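Long-range contacts in peptidase M16 C-terminal domain-containing protein (Enterococcus faecalis, PDB 3D3Y), which is of unknown function but belongs to the M16 peptidase family and may bind a metal ion: residues K42-L46 and L188-Y192; S48-N53 and T131-E135. All blocks are in the same frame, centred on the assembly; numbering follows the deposited sequence.

Contact 1 (K42-L46 and L188-Y192); sequences KRTLL and LAAYY
Segments 42-46 and 188-192 are both regular alpha helix and cross nearly at right angles: the axes pass 10.0 Å apart at a signed angle of -97°, with the CA atoms of Lys42 and Leu188 nearest at 6.4 Å. Leu188, its chi1 between wells at -98°, pushes CD1 to 3.3 Å from Lys42 O and 3.7 Å from Leu46 CB, while its CD2 meets Leu45 CD2 at 3.8 Å. One turn on, Tyr191 (chi1 t, chi2 67°) lays a ring face under Lys42 CB, a CH-pi contact 4.3 Å from the centroid; its CD2 lies 3.9 Å from Leu46 CD2. This helix-on-helix crossing brings helix 185-198 against helix 40-52, which follows strand 24-34 of the six-stranded mixed sheet after a short connection and lies against that sheet, Arg43 and Leu46 touching Phe88 of strand 85-95. The phenol ends in the one direct hydrogen bond between the segments, Arg43 NH1 to Tyr191 OH at 2.9 Å and 162°. Arg43 NH1 also forms a salt bridge to Asp199; the Lys42 amine leads away to Glu183. Tyr192 contributes CB, 4.0 Å from Leu46 CD1, and sends its hydroxyl off to Ile117 O.

Contact 2 (S48-N53 and T131-E135); sequences SLMETN and TFQRE
The last turn of helix 40-52 crosses helix 129-148 steeply, with axes 10.0 Å apart and N-to-C directions at 120° (signed angle 120°). Ser48 CA and Glu135 CA are the nearest pair of CA atoms, 6.4 Å apart. Helical backbone runs through Thr52; Asn53 then leaves it at phi/psi -164/171, extended, with chi1 p. From there Asn53 ND2 donates to Thr131 OG1 (2.9 Å, 171°), a hydroxyl also bonded to Glu128, while Asn53 OD1 is met by Asn121. Arg134, reaching over with chi1 and chi2 both t, donates from NH2 to Thr52 OG1 (3.2 Å, 148°), and the same NH2 forms a salt bridge with Glu135 OE2 at 2.8 Å, so the guanidinium joins its own helix to the facing one. Two waters complete the polar network. One accepts from Ser48 OG (2.7 Å) and donates to Glu135 O (2.8 Å) and Glu135 OE1 (3.1 Å), giving both carboxylate oxygens a partner; the other accepts from Asn53 ND2 (2.5 Å) and weakly from Arg134 NH1 (3.1 Å), and is hydrogen-bonded to Thr52 OG1 at 3.2 Å. Beside this network the contact is apolar: Thr52 CG2 touches Thr131 CG2 at 3.6 Å, and Leu49 (chi1 m, chi2 t) sets CD2 3.7 Å from Glu135 CB and CD1 3.9 Å from Phe132 CD1, at the ring edge. Leu49 and Phe132 both reach Leu188 of helix 185-198, which closes this apolar side, while Glu51 bonds to the backbone of Ile77 in edge strand 74-82.

In the fold
Contacts 1 and 2 follow each other along helix 40-52, their centres about 10 Å apart. In sequence the order is 42-46, 48-53, 131-135, 188-192, so contact 2 falls wholly between the two halves of contact 1. Helices 129-148 and 185-198 thus pack on successive turns of one helix, and the two sites merge through Leu45 CD2 on Phe132 CE1 (3.6 Å) and Leu188 CG on Leu49 CD1 (3.6 Å), forming one three-helix core beside the six-stranded sheet. Helix 40-52 probably corresponds to the helix that carries the zinc-binding HxxEH motif in active M16 peptidases; here it contains no histidine, consistent with a non-peptidase member.

Contact 1 (K42-L46 and L188-Y192)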
loop_
_atom_site.group_PDB
_atom_site.type_symbol
_atom_site.label_atom_id
_atom_site.label_comp_id
_atom_site.label_asym_id
_atom_site.label_seq_id
_atom_site.Cartn_x
_atom_site.Cartn_y
_atom_site.Cartn_z
ATOM N N LYS A 42 -3.367 15.659 3.294
ATOM C CA LYS A 42 -4.380 16.308 2.447
ATOM C C LYS A 42 -5.064 15.275 1.551
ATOM O O LYS A 42 -6.295 15.226 1.477
ATOM C CB LYS A 42 -3.736 17.400 1.589
ATOM C CG LYS A 42 -3.439 18.693 2.374
ATOM C CD LYS A 42 -2.732 19.683 1.492
ATOM C CE LYS A 42 -2.436 20.995 2.246
ATOM N NZ LYS A 42 -1.230 20.726 3.079
ATOM N N ARG A 43 -4.272 14.446 0.878
ATOM C CA ARG A 43 -4.839 13.380 0.039
ATOM C C ARG A 43 -5.697 12.430 0.860
ATOM O O ARG A 43 -6.792 12.036 0.441
ATOM C CB ARG A 43 -3.721 12.622 -0.686
ATOM C CG ARG A 43 -3.075 13.487 -1.750
ATOM C CD ARG A 43 -1.764 12.926 -2.296
ATOM N NE ARG A 43 -1.899 11.768 -3.210
ATOM C CZ ARG A 43 -2.234 11.842 -4.498
ATOM N NH1 ARG A 43 -2.587 13.009 -5.042
ATOM N NH2 ARG A 43 -2.270 10.729 -5.246
ATOM N N THR A 44 -5.193 12.006 2.002
ATOM C CA THR A 44 -5.981 11.114 2.884
ATOM C C THR A 44 -7.341 11.689 3.271
ATOM O O THR A 44 -8.371 10.986 3.175
ATOM C CB THR A 44 -5.175 10.726 4.143
ATOM O OG1 THR A 44 -3.945 10.164 3.716
ATOM C CG2 THR A 44 -5.912 9.722 5.058
ATOM N N LEU A 45 -7.354 12.928 3.745
ATOM C CA LEU A 45 -8.622 13.555 4.142
ATOM C C LEU A 45 -9.538 13.793 2.936
ATOM O O LEU A 45 -10.763 13.597 3.007
ATOM C CB LEU A 45 -8.381 14.891 4.877
ATOM C CG LEU A 45 -9.616 15.694 5.348
ATOM C CD1 LEU A 45 -10.553 14.789 6.249
ATOM C CD2 LEU A 45 -9.135 16.904 6.151
ATOM N N LEU A 46 -8.947 14.231 1.831
ATOM C CA LEU A 46 -9.698 14.416 0.599
ATOM C C LEU A 46 -10.431 13.129 0.175
ATOM O O LEU A 46 -11.560 13.175 -0.308
ATOM C CB LEU A 46 -8.762 14.876 -0.515
ATOM C CG LEU A 46 -9.483 15.231 -1.815
ATOM C CD1 LEU A 46 -10.493 16.419 -1.647
ATOM C CD2 LEU A 46 -8.433 15.564 -2.877
ATOM N N LEU A 188 -8.183 22.084 1.906
ATOM C CA LEU A 188 -8.620 20.869 1.186
ATOM C C LEU A 188 -9.243 21.144 -0.183
ATOM O O LEU A 188 -9.010 20.369 -1.112
ATOM C CB LEU A 188 -9.572 19.981 2.015
ATOM C CG LEU A 188 -8.895 18.805 2.716
ATOM C CD1 LEU A 188 -8.367 17.845 1.676
ATOM C CD2 LEU A 188 -7.750 19.330 3.613
ATOM N N ALA A 189 -10.030 22.218 -0.292
ATOM C CA ALA A 189 -10.576 22.667 -1.577
ATOM C C ALA A 189 -9.451 23.143 -2.511
ATOM O O ALA A 189 -9.466 22.860 -3.711
ATOM C CB ALA A 189 -11.579 23.786 -1.367
ATOM N N ALA A 190 -8.486 23.877 -1.962
ATOM C CA ALA A 190 -7.323 24.249 -2.748
ATOM C C ALA A 190 -6.563 23.002 -3.216
ATOM O O ALA A 190 -6.148 22.914 -4.388
ATOM C CB ALA A 190 -6.403 25.212 -1.967
ATOM N N TYR A 191 -6.377 22.044 -2.310
ATOM C CA TYR A 191 -5.636 20.840 -2.665
ATOM C C TYR A 191 -6.395 20.038 -3.753
ATOM O O TYR A 191 -5.789 19.601 -4.751
ATOM C CB TYR A 191 -5.252 19.952 -1.446
ATOM C CG TYR A 191 -4.516 18.765 -2.005
ATOM C CD1 TYR A 191 -3.257 18.964 -2.614
ATOM C CD2 TYR A 191 -5.119 17.499 -2.088
ATOM C CE1 TYR A 191 -2.600 17.932 -3.246
ATOM C CE2 TYR A 191 -4.457 16.426 -2.720
ATOM C CZ TYR A 191 -3.192 16.666 -3.285
ATOM O OH TYR A 191 -2.508 15.679 -3.921
ATOM N N TYR A 192 -7.701 19.842 -3.567
ATOM C CA TYR A 192 -8.532 19.203 -4.601
ATOM C C TYR A 192 -8.203 19.755 -6.004
ATOM O O TYR A 192 -7.981 18.994 -6.963
ATOM C CB TYR A 192 -10.025 19.397 -4.312
ATOM C CG TYR A 192 -10.881 19.151 -5.535
ATOM C CD1 TYR A 192 -11.191 17.839 -5.947
ATOM C CD2 TYR A 192 -11.377 20.233 -6.288
ATOM C CE1 TYR A 192 -11.978 17.608 -7.095
ATOM C CE2 TYR A 192 -12.153 20.019 -7.417
ATOM C CZ TYR A 192 -12.460 18.701 -7.806
ATOM O OH TYR A 192 -13.210 18.508 -8.949
#

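Contact 2 (S48-N53 and T131-E135)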
loop_
_atom_site.group_PDB
_atom_site.type_symbol
_atom_site.label_atom_id
_atom_site.label_comp_id
_atom_site.label_asym_id
_atom_site.label_seq_id
_atom_site.Cartn_x
_atom_site.Cartn_y
_atom_site.Cartn_z
ATOM N N SER A 48 -11.695 10.930 2.037
ATOM C CA SER A 48 -12.925 10.834 2.828
ATOM C C SER A 48 -13.970 11.860 2.384
ATOM O O SER A 48 -15.143 11.555 2.330
ATOM C CB SER A 48 -12.661 11.054 4.307
ATOM O OG SER A 48 -12.083 9.892 4.853
ATOM N N LEU A 49 -13.525 13.055 2.024
ATOM C CA LEU A 49 -14.454 14.118 1.662
ATOM C C LEU A 49 -15.165 13.775 0.370
ATOM O O LEU A 49 -16.407 13.945 0.281
ATOM C CB LEU A 49 -13.738 15.467 1.551
ATOM C CG LEU A 49 -13.139 16.054 2.840
ATOM C CD1 LEU A 49 -12.174 17.211 2.559
ATOM C CD2 LEU A 49 -14.238 16.549 3.818
HETATM N N MSE A 50 -14.413 13.272 -0.612
HETATM C CA MSE A 50 -14.997 13.042 -1.933
HETATM C C MSE A 50 -15.889 11.801 -1.968
HETATM O O MSE A 50 -16.741 11.666 -2.850
HETATM C CB MSE A 50 -13.906 12.980 -2.992
HETATM C CG MSE A 50 -13.214 14.353 -3.122
HETATM SE SE MSE A 50 -11.834 14.240 -4.471
HETATM C CE MSE A 50 -12.897 13.640 -5.996
ATOM N N GLU A 51 -15.715 10.918 -0.986
ATOM C CA GLU A 51 -16.489 9.677 -0.893
ATOM C C GLU A 51 -17.846 9.869 -0.201
ATOM O O GLU A 51 -18.830 9.216 -0.568
ATOM C CB GLU A 51 -15.659 8.655 -0.094
ATOM C CG GLU A 51 -16.291 7.309 0.092
ATOM C CD GLU A 51 -15.424 6.414 0.986
ATOM O OE1 GLU A 51 -15.307 6.721 2.187
ATOM O OE2 GLU A 51 -14.837 5.440 0.481
ATOM N N THR A 52 -17.885 10.734 0.816
ATOM C CA THR A 52 -19.027 10.809 1.725
ATOM C C THR A 52 -20.253 11.466 1.076
ATOM O O THR A 52 -21.390 11.039 1.315
ATOM C CB THR A 52 -18.635 11.490 3.041
ATOM O OG1 THR A 52 -19.743 11.479 3.955
ATOM C CG2 THR A 52 -18.170 12.935 2.826
ATOM N N ASN A 53 -20.003 12.505 0.271
ATOM C CA ASN A 53 -21.049 13.215 -0.466
ATOM C C ASN A 53 -20.413 14.051 -1.562
ATOM O O ASN A 53 -19.174 14.173 -1.618
ATOM C CB ASN A 53 -21.989 14.029 0.468
ATOM C CG ASN A 53 -21.274 15.136 1.238
ATOM O OD1 ASN A 53 -20.511 15.904 0.658
ATOM N ND2 ASN A 53 -21.557 15.242 2.566
ATOM N N THR A 131 -19.696 18.864 6.600
ATOM C CA THR A 131 -19.083 17.666 6.052
ATOM C C THR A 131 -17.601 17.669 6.380
ATOM O O THR A 131 -17.042 16.632 6.773
ATOM C CB THR A 131 -19.246 17.567 4.504
ATOM O OG1 THR A 131 -20.637 17.430 4.156
ATOM C CG2 THR A 131 -18.462 16.382 3.964
ATOM N N PHE A 132 -16.962 18.830 6.231
ATOM C CA PHE A 132 -15.537 18.914 6.468
ATOM C C PHE A 132 -15.176 18.590 7.920
ATOM O O PHE A 132 -14.265 17.825 8.201
ATOM C CB PHE A 132 -14.970 20.315 6.130
ATOM C CG PHE A 132 -13.510 20.386 6.387
ATOM C CD1 PHE A 132 -12.632 19.830 5.459
ATOM C CD2 PHE A 132 -13.013 20.869 7.618
ATOM C CE1 PHE A 132 -11.272 19.813 5.701
ATOM C CE2 PHE A 132 -11.636 20.855 7.878
ATOM C CZ PHE A 132 -10.774 20.320 6.916
ATOM N N GLN A 133 -15.862 19.226 8.853
ATOM C CA GLN A 133 -15.554 19.005 10.259
ATOM C C GLN A 133 -15.781 17.549 10.683
ATOM O O GLN A 133 -14.945 16.973 11.392
ATOM C CB GLN A 133 -16.383 19.968 11.092
ATOM C CG GLN A 133 -16.476 19.709 12.589
ATOM C CD GLN A 133 -17.861 20.089 13.064
ATOM O OE1 GLN A 133 -18.847 19.383 12.758
ATOM N NE2 GLN A 133 -17.971 21.229 13.755
ATOM N N ARG A 134 -16.898 16.958 10.245
ATOM C CA ARG A 134 -17.181 15.549 10.494
ATOM C C ARG A 134 -16.055 14.640 9.997
ATOM O O ARG A 134 -15.590 13.765 10.749
ATOM C CB ARG A 134 -18.504 15.132 9.856
ATOM C CG ARG A 134 -18.768 13.595 9.919
ATOM C CD ARG A 134 -20.242 13.224 9.636
ATOM N NE ARG A 134 -20.874 14.070 8.602
ATOM C CZ ARG A 134 -20.723 13.928 7.282
ATOM N NH1 ARG A 134 -21.353 14.761 6.457
ATOM N NH2 ARG A 134 -19.953 12.965 6.777
ATOM N N GLU A 135 -15.619 14.831 8.749
ATOM C CA GLU A 135 -14.574 13.953 8.171
ATOM C C GLU A 135 -13.198 14.166 8.801
ATOM O O GLU A 135 -12.411 13.215 8.947
ATOM C CB GLU A 135 -14.475 14.116 6.646
ATOM C CG GLU A 135 -15.693 13.586 5.861
ATOM C CD GLU A 135 -16.145 12.221 6.348
ATOM O OE1 GLU A 135 -15.289 11.361 6.608
ATOM O OE2 GLU A 135 -17.365 12.009 6.509
HETATM O O HOH W 1 -12.310 10.936 7.339
HETATM O O HOH W 2 -22.359 13.262 3.894
#